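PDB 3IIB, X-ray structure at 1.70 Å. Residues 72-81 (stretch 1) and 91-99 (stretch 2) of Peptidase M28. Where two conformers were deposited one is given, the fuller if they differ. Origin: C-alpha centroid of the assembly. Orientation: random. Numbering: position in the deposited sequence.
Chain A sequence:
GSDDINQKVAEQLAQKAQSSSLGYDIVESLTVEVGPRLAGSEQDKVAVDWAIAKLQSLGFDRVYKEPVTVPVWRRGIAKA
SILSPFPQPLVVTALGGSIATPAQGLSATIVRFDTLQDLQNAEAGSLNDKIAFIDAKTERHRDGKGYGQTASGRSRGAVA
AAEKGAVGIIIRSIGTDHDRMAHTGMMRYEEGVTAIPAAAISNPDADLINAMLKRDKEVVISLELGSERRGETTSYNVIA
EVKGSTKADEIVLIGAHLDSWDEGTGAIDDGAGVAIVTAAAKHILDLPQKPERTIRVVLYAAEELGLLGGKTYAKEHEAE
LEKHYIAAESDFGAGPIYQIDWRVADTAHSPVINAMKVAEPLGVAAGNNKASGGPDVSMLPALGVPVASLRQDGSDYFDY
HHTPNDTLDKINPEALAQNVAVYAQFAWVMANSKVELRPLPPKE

Stretch 1 72-81: VWRRGIAKAS
Stretch 2 91-99: VVTALGGSI

Residues 72-81 form one extended strand that continues beyond both ends of the stretch. In the second stretch, residues 92-94 are strand, and a type II beta turn follows from Leu95 to Ser98. The two strand axes approach to 6.1 Å, and their N-to-C directions differ by 139°, so they run roughly antiparallel but splayed. No backbone-to-backbone hydrogen bond joins them; side chains of stretch 1 meet backbone and side chains of stretch 2. Nearest CA atoms set the register: Trp73 CA to Gly97 CA 6.2 Å, Ala78 CA to Thr93 CA 5.7 Å, Ala80 CA to Val92 CA 6.3 Å. Together the stretches bury 451 Å².

Trp73 points toward the turn, with chi1 177° (t) and chi2 85°. Its indole donor is satisfied: Trp73 NE1 gives a hydrogen bond to Ser98 O at 2.9 Å, with an angle of 160° at the hydrogen. This acceptor lies at the ring edge, near the plane, where the N-H is directed. The turn's glycines cover one ring face. Gly97 CA sits 3.5 Å from the centroid of the Trp73 five-membered ring, and Gly96 CA 4.3 Å from that of the six-membered ring. Both are CH-pi contacts. Gly96 has phi/psi -58/121 and Gly97 94/-3; at the latter angles a CB would jam against the preceding carbonyl O. The turn is closed by Ser98 N donating to Leu95 O at 2.9 Å. Ser98 OG (chi1 t) donates to Ile99 O at 2.8 Å. Ala94 CB packs at the indole edge, 4.1 Å from Trp73 CZ2.

The CA-to-CB bond of Arg75 points sideways to stretch 2, but the end of the side chain comes nearer to it. Its chi angles are -176° (t), -174° (t), -58° (m) and -76°. Arg75 NH1 donates to Ala94 O at 2.9 Å, with an angle of 166°; the acceptor lies near the guanidinium plane. Arg75 NH1 also donates to water 1 at 2.9 Å. The same water accepts from Ala94 N at 2.9 Å, so both backbone polar groups of Ala94 are satisfied. Arg75 NH1 is 3.0 Å from Thr93 OG1, but the angle is poor and this is not a hydrogen bond. Thr93 OG1 (chi1 t), Arg75 NE and Arg75 NH2 are satisfied elsewhere in the structure.

The far end of the contact is apolar. Val92 points toward stretch 1 with chi1 66° (p). Val92 CG1 lies 3.7 Å from Ala80 CB and 4.0 Å from Ala78 CB. Both alanines point toward stretch 2, while the intervening Lys79 points away, as in the usual alternation of a strand.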

# COMPACT_ATOMS: atom_id res chain seq x y z
N VAL A 72 27.76 -8.76 -0.01
CA VAL A 72 26.96 -8.71 1.20
C VAL A 72 26.72 -7.28 1.61
O VAL A 72 27.66 -6.54 1.97
CB VAL A 72 27.61 -9.50 2.35
CG1 VAL A 72 26.74 -9.44 3.58
CG2 VAL A 72 27.81 -10.96 1.96
N TRP A 73 25.45 -6.89 1.55
CA TRP A 73 25.00 -5.58 1.98
C TRP A 73 23.80 -5.78 2.90
O TRP A 73 22.87 -6.52 2.58
CB TRP A 73 24.61 -4.73 0.77
CG TRP A 73 24.06 -3.36 1.07
CD1 TRP A 73 24.78 -2.21 1.29
CD2 TRP A 73 22.68 -2.99 1.13
NE1 TRP A 73 23.93 -1.16 1.51
CE2 TRP A 73 22.64 -1.60 1.43
CE3 TRP A 73 21.48 -3.68 1.00
CZ2 TRP A 73 21.43 -0.89 1.58
CZ3 TRP A 73 20.28 -2.96 1.15
CH2 TRP A 73 20.28 -1.58 1.42
N ARG A 74 23.83 -5.08 4.03
CA ARG A 74 22.78 -5.14 5.06
C ARG A 74 22.14 -3.77 5.21
O ARG A 74 22.83 -2.77 5.39
CB ARG A 74 23.36 -5.62 6.39
CG ARG A 74 24.05 -7.01 6.29
N ARG A 75 20.81 -3.76 5.16
CA ARG A 75 19.99 -2.61 5.29
C ARG A 75 19.76 -2.34 6.78
O ARG A 75 19.41 -3.24 7.54
CB ARG A 75 18.64 -2.90 4.65
CG ARG A 75 17.68 -1.73 4.62
CD ARG A 75 16.31 -2.19 4.09
NE ARG A 75 16.40 -2.78 2.76
CZ ARG A 75 16.56 -2.10 1.62
NH1 ARG A 75 16.56 -0.79 1.64
NH2 ARG A 75 16.68 -2.74 0.45
N GLY A 76 19.99 -1.11 7.19
CA GLY A 76 19.66 -0.72 8.55
C GLY A 76 18.42 0.15 8.53
O GLY A 76 17.48 -0.06 7.74
N ILE A 77 18.46 1.17 9.38
CA ILE A 77 17.36 2.12 9.53
C ILE A 77 17.20 3.01 8.29
O ILE A 77 18.16 3.28 7.56
CB ILE A 77 17.59 3.00 10.82
CG1 ILE A 77 16.29 3.67 11.28
CG2 ILE A 77 18.68 4.03 10.59
CD1 ILE A 77 16.52 4.72 12.36
N ALA A 78 15.98 3.44 8.02
CA ALA A 78 15.70 4.41 6.97
C ALA A 78 14.64 5.35 7.55
O ALA A 78 13.53 4.92 7.85
CB ALA A 78 15.19 3.73 5.70
N LYS A 79 15.01 6.60 7.75
CA LYS A 79 14.10 7.61 8.24
C LYS A 79 14.32 8.87 7.42
O LYS A 79 15.45 9.28 7.17
CB LYS A 79 14.38 7.94 9.69
CG LYS A 79 14.07 6.84 10.65
CD LYS A 79 14.55 7.22 12.06
CE LYS A 79 13.84 8.46 12.60
NZ LYS A 79 14.18 8.71 14.04
N ALA A 80 13.24 9.48 6.96
CA ALA A 80 13.35 10.75 6.27
C ALA A 80 12.15 11.63 6.59
O ALA A 80 11.07 11.15 6.92
CB ALA A 80 13.49 10.55 4.78
N SER A 81 12.38 12.93 6.56
CA SER A 81 11.25 13.86 6.70
C SER A 81 11.52 15.16 5.98
O SER A 81 12.67 15.48 5.64
CB SER A 81 10.93 14.10 8.17
OG SER A 81 12.00 14.77 8.77
N VAL A 91 8.15 8.44 3.66
CA VAL A 91 8.31 6.99 3.70
C VAL A 91 9.39 6.74 2.64
O VAL A 91 9.24 7.09 1.47
CB VAL A 91 7.02 6.20 3.40
CG1 VAL A 91 7.33 4.74 3.03
CG2 VAL A 91 6.03 6.25 4.65
N VAL A 92 10.49 6.21 3.11
CA VAL A 92 11.72 6.14 2.33
C VAL A 92 12.29 4.74 2.49
O VAL A 92 12.09 4.09 3.51
CB VAL A 92 12.74 7.22 2.82
CG1 VAL A 92 13.22 6.95 4.24
CG2 VAL A 92 13.92 7.34 1.90
N THR A 93 13.09 4.33 1.51
CA THR A 93 13.95 3.18 1.68
C THR A 93 15.29 3.40 0.96
O THR A 93 15.35 4.05 -0.08
CB THR A 93 13.25 1.89 1.17
OG1 THR A 93 13.95 0.74 1.68
CG2 THR A 93 13.21 1.87 -0.35
N ALA A 94 16.35 2.83 1.50
CA ALA A 94 17.66 2.92 0.86
C ALA A 94 17.58 2.18 -0.48
O ALA A 94 16.94 1.11 -0.58
CB ALA A 94 18.75 2.26 1.77
N LEU A 95 18.29 2.72 -1.46
CA LEU A 95 18.59 1.97 -2.67
C LEU A 95 19.58 0.88 -2.32
O LEU A 95 20.43 1.06 -1.46
CB LEU A 95 19.11 2.88 -3.78
CG LEU A 95 18.12 3.99 -4.20
CD1 LEU A 95 18.66 4.74 -5.46
CD2 LEU A 95 16.71 3.45 -4.40
N GLY A 96 19.44 -0.27 -2.98
CA GLY A 96 20.30 -1.41 -2.72
C GLY A 96 21.76 -1.10 -2.94
O GLY A 96 22.15 -0.74 -4.01
N GLY A 97 22.55 -1.28 -1.90
CA GLY A 97 23.95 -0.95 -1.94
C GLY A 97 24.31 0.44 -1.44
O GLY A 97 25.50 0.74 -1.35
N SER A 98 23.33 1.27 -1.07
CA SER A 98 23.63 2.61 -0.57
C SER A 98 24.56 2.55 0.63
O SER A 98 24.40 1.71 1.53
CB SER A 98 22.35 3.37 -0.14
OG SER A 98 22.68 4.68 0.27
N ILE A 99 25.48 3.49 0.70
CA ILE A 99 26.20 3.74 1.91
C ILE A 99 25.24 4.39 2.92
O ILE A 99 24.19 4.91 2.57
CB ILE A 99 27.44 4.68 1.68
CG1 ILE A 99 27.03 6.08 1.19
CG2 ILE A 99 28.41 4.04 0.66
CD1 ILE A 99 28.16 7.15 1.38
O HOH W 1 16.41 1.12 3.86